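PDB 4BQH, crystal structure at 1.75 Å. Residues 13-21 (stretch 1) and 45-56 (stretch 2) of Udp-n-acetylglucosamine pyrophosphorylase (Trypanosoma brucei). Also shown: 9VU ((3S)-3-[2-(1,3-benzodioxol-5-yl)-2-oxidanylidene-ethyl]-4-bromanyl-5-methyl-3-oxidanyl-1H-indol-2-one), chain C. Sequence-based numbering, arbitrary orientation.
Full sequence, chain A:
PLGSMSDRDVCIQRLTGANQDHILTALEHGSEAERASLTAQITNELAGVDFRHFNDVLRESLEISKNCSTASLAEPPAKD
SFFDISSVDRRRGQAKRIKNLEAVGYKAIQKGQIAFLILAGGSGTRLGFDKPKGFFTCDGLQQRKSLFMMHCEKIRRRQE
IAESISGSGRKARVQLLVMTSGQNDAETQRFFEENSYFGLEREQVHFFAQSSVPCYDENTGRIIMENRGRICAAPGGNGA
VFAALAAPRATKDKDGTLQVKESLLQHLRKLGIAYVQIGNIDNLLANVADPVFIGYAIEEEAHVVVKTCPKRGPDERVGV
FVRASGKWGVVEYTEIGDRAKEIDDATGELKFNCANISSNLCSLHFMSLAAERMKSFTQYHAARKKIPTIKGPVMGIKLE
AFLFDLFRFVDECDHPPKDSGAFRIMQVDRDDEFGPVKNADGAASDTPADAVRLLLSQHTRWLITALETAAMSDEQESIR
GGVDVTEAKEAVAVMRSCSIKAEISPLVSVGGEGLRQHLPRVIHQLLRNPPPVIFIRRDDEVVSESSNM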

# COMPACT_ATOMS: atom_id res chain seq x y z
N GLN A 13 -3.91 27.96 19.39
CA GLN A 13 -4.17 27.07 20.53
C GLN A 13 -3.27 25.84 20.45
O GLN A 13 -2.62 25.45 21.43
CB GLN A 13 -5.65 26.67 20.56
CG GLN A 13 -6.13 26.08 21.88
CD GLN A 13 -7.64 25.84 21.93
N ARG A 14 -3.20 25.25 19.25
CA ARG A 14 -2.34 24.07 19.05
C ARG A 14 -0.87 24.33 19.34
O ARG A 14 -0.20 23.42 19.80
CB ARG A 14 -2.52 23.48 17.66
CG ARG A 14 -3.89 22.86 17.45
CD ARG A 14 -4.09 22.43 16.02
NE ARG A 14 -3.09 21.43 15.64
CZ ARG A 14 -2.79 21.11 14.39
NH1 ARG A 14 -3.41 21.70 13.37
NH2 ARG A 14 -1.86 20.19 14.15
N LEU A 15 -0.38 25.54 19.09
CA LEU A 15 1.04 25.86 19.31
C LEU A 15 1.36 26.50 20.67
O LEU A 15 2.54 26.67 21.01
CB LEU A 15 1.61 26.70 18.15
CG LEU A 15 2.06 25.95 16.88
CD1 LEU A 15 3.28 25.07 17.14
CD2 LEU A 15 0.95 25.10 16.26
N THR A 16 0.33 26.85 21.44
CA THR A 16 0.55 27.42 22.76
C THR A 16 1.09 26.37 23.73
O THR A 16 0.50 25.30 23.86
CB THR A 16 -0.74 28.04 23.31
OG1 THR A 16 -1.14 29.12 22.45
CG2 THR A 16 -0.52 28.58 24.73
N GLY A 17 2.22 26.66 24.36
CA GLY A 17 2.83 25.75 25.35
C GLY A 17 3.54 24.56 24.71
O GLY A 17 3.87 23.59 25.39
N ALA A 18 3.78 24.64 23.40
CA ALA A 18 4.40 23.54 22.62
C ALA A 18 5.93 23.60 22.46
O ALA A 18 6.53 22.77 21.76
CB ALA A 18 3.73 23.41 21.26
N ASN A 19 6.58 24.55 23.14
CA ASN A 19 8.03 24.73 23.04
C ASN A 19 8.50 25.03 21.61
O ASN A 19 9.63 24.71 21.23
CB ASN A 19 8.79 23.53 23.64
CG ASN A 19 8.84 23.57 25.15
OD1 ASN A 19 8.71 22.54 25.81
ND2 ASN A 19 9.04 24.76 25.71
N GLN A 20 7.63 25.65 20.83
CA GLN A 20 7.96 26.00 19.45
C GLN A 20 7.54 27.45 19.22
O GLN A 20 6.84 27.79 18.26
CB GLN A 20 7.26 25.03 18.47
CG GLN A 20 7.79 23.59 18.58
CD GLN A 20 9.22 23.42 18.10
OE1 GLN A 20 9.75 24.25 17.37
NE2 GLN A 20 9.87 22.33 18.52
N ASP A 21 7.96 28.32 20.14
CA ASP A 21 7.41 29.67 20.20
C ASP A 21 7.67 30.54 18.97
O ASP A 21 6.92 31.50 18.72
CB ASP A 21 7.87 30.38 21.47
CG ASP A 21 7.17 29.87 22.71
OD1 ASP A 21 6.18 29.10 22.61
OD2 ASP A 21 7.62 30.26 23.81
N GLU A 45 -2.36 20.43 6.23
CA GLU A 45 -1.26 19.49 5.93
C GLU A 45 -0.71 18.83 7.18
O GLU A 45 -0.05 17.80 7.06
CB GLU A 45 -0.10 20.20 5.21
CG GLU A 45 -0.51 20.82 3.89
CD GLU A 45 0.68 21.48 3.22
OE1 GLU A 45 1.70 20.80 2.98
OE2 GLU A 45 0.60 22.68 2.94
N LEU A 46 -0.91 19.46 8.34
CA LEU A 46 -0.49 18.86 9.62
C LEU A 46 -1.67 18.70 10.59
O LEU A 46 -1.52 18.81 11.81
CB LEU A 46 0.64 19.67 10.29
CG LEU A 46 1.95 19.55 9.50
CD1 LEU A 46 2.13 20.83 8.73
CD2 LEU A 46 3.14 19.27 10.41
N ALA A 47 -2.85 18.45 10.02
CA ALA A 47 -4.06 18.26 10.83
C ALA A 47 -3.81 17.19 11.89
O ALA A 47 -3.23 16.13 11.60
CB ALA A 47 -5.23 17.87 9.93
N GLY A 48 -4.21 17.48 13.12
CA GLY A 48 -4.16 16.50 14.20
C GLY A 48 -2.80 16.32 14.86
O GLY A 48 -2.74 15.77 15.96
N VAL A 49 -1.73 16.82 14.23
CA VAL A 49 -0.37 16.68 14.78
C VAL A 49 -0.28 17.36 16.14
O VAL A 49 -0.67 18.53 16.31
CB VAL A 49 0.71 17.28 13.83
CG1 VAL A 49 2.05 17.47 14.55
CG2 VAL A 49 0.85 16.42 12.57
N ASP A 50 0.25 16.61 17.11
CA ASP A 50 0.42 17.10 18.47
C ASP A 50 1.87 17.56 18.62
O ASP A 50 2.79 16.75 18.70
CB ASP A 50 0.07 15.95 19.44
CG ASP A 50 0.19 16.34 20.92
OD1 ASP A 50 0.91 17.26 21.30
OD2 ASP A 50 -0.45 15.64 21.72
N PHE A 51 2.07 18.88 18.59
CA PHE A 51 3.42 19.43 18.54
C PHE A 51 4.23 19.12 19.79
O PHE A 51 5.41 18.79 19.69
CB PHE A 51 3.39 20.94 18.20
CG PHE A 51 3.00 21.21 16.78
CD1 PHE A 51 3.96 21.13 15.76
CD2 PHE A 51 1.69 21.50 16.43
CE1 PHE A 51 3.60 21.35 14.44
CE2 PHE A 51 1.32 21.72 15.11
CZ PHE A 51 2.28 21.66 14.11
N ARG A 52 3.61 19.17 20.98
CA ARG A 52 4.33 18.77 22.20
C ARG A 52 4.79 17.31 22.14
O ARG A 52 5.93 17.00 22.48
CB ARG A 52 3.45 18.92 23.44
CG ARG A 52 3.31 20.34 23.92
CD ARG A 52 2.48 20.40 25.20
NE ARG A 52 3.16 19.76 26.33
CZ ARG A 52 4.10 20.34 27.09
NH1 ARG A 52 4.50 21.58 26.85
NH2 ARG A 52 4.64 19.66 28.10
N HIS A 53 3.88 16.44 21.71
CA HIS A 53 4.21 15.03 21.55
C HIS A 53 5.39 14.87 20.62
O HIS A 53 6.29 14.08 20.87
CB HIS A 53 2.99 14.26 21.02
CG HIS A 53 3.32 12.86 20.61
ND1 HIS A 53 3.79 11.94 21.49
CD2 HIS A 53 3.27 12.23 19.37
CE1 HIS A 53 4.02 10.78 20.83
NE2 HIS A 53 3.68 10.96 19.55
N PHE A 54 5.42 15.63 19.52
CA PHE A 54 6.55 15.49 18.60
C PHE A 54 7.92 15.95 19.11
O PHE A 54 8.95 15.46 18.64
CB PHE A 54 6.22 16.06 17.22
CG PHE A 54 5.62 15.02 16.30
CD1 PHE A 54 6.46 14.10 15.65
CD2 PHE A 54 4.24 14.90 16.15
CE1 PHE A 54 5.93 13.11 14.82
CE2 PHE A 54 3.69 13.91 15.31
CZ PHE A 54 4.54 13.01 14.66
N ASN A 55 7.94 16.88 20.08
CA ASN A 55 9.20 17.14 20.79
C ASN A 55 9.74 15.88 21.48
O ASN A 55 10.94 15.60 21.43
CB ASN A 55 9.04 18.26 21.81
CG ASN A 55 8.59 19.57 21.19
OD1 ASN A 55 8.97 19.92 20.05
ND2 ASN A 55 7.80 20.33 21.94
N ASP A 56 8.84 15.11 22.10
CA ASP A 56 9.25 13.84 22.73
C ASP A 56 9.68 12.83 21.69
O ASP A 56 10.61 12.07 21.92
CB ASP A 56 8.07 13.23 23.51
CG ASP A 56 7.73 14.01 24.76
OD1 ASP A 56 8.60 14.74 25.27
OD2 ASP A 56 6.58 13.89 25.23
OAN 9VU C . 0.75 13.86 16.71
CAH 9VU C . -0.17 13.03 16.54
NAG 9VU C . -1.47 13.35 16.55
CAC 9VU C . -2.20 12.22 16.37
CAB 9VU C . -3.53 12.08 16.34
CAA 9VU C . -4.16 10.84 16.18
CAF 9VU C . -3.34 9.70 16.07
CAJ 9VU C . -3.94 8.41 15.91
CAE 9VU C . -1.95 9.90 16.11
BRA 9VU C . -0.87 8.35 15.89
CAD 9VU C . -1.38 11.14 16.26
CAI 9VU C . -0.04 11.63 16.36
OAL 9VU C . 0.57 11.14 17.56
CAM 9VU C . 0.94 11.19 15.24
CAO 9VU C . 0.60 11.79 13.86
OAP 9VU C . -0.27 12.67 13.80
CAQ 9VU C . 1.34 11.34 12.72
CAV 9VU C . 2.12 10.18 12.75
CAU 9VU C . 2.81 9.77 11.67
OAY 9VU C . 3.60 8.67 11.53
CAX 9VU C . 4.40 8.96 10.35
OAW 9VU C . 3.55 9.82 9.58
CAT 9VU C . 2.77 10.45 10.52
CAS 9VU C . 2.03 11.56 10.42
CAR 9VU C . 1.29 12.02 11.51
O HOH W 1 -0.23 20.73 19.38
O HOH W 2 -2.56 19.69 18.02
O HOH W 3 7.67 19.57 24.84

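Stretch 1 leaves a helix through a type II turn from Leu15 to Ala18, and Gln20 then occupies the N-cap position just before the next helix. Stretch 2 makes its own type II turn, Leu46 to Val49, before Asp50 caps the helix starting at Phe51: Asp50 OD1 accepts from His53 N at 3.1 Å. Gly17 and Gly48 both have positive phi, which glycine tolerates best. The backbones come nearest at Ala18 and Arg52, whose CA atoms lie 4.8 Å apart, a spacing that suits the small alanine.

Most of the polar bonds join a side chain to a backbone carbonyl, so the turns supply acceptors and long side chains reach them. Arg14, pointing toward stretch 2, donates through NH2 to Leu46 O (2.7 Å) and Val49 O (3.0 Å), both near the guanidinium plane. One terminal nitrogen thus grips both ends of the second turn, while water 2 links Arg14 NE to Val49 O. From the other side, Arg52 leaves its backbone sideways but brings NH1 to Gly17 O at 2.6 Å. One turn of helix later, Asn55 uses both ends of its amide: ND2 donates to Ala18 O (2.8 Å), and OD1 accepts from Gln20 NE2 (3.0 Å).

Between these polar anchors sits Phe51, buried and directed toward stretch 1. Leu15 CD1 lies over one face of its ring, 4.1 Å from the centroid, and Leu15 CD2 approaches Phe51 CE2 at 3.6 Å; Ala18 CB packs against Phe51 CB at 3.9 Å. Water 1 bridges Arg14 O and Phe51 N, giving the first residue of the second helix a partner for its amide.

The turn that Arg14 holds also serves the ligand: Gly48 O accepts from 9VU NAG, and Asp50 N donates to 9VU OAN, each at 2.8 Å.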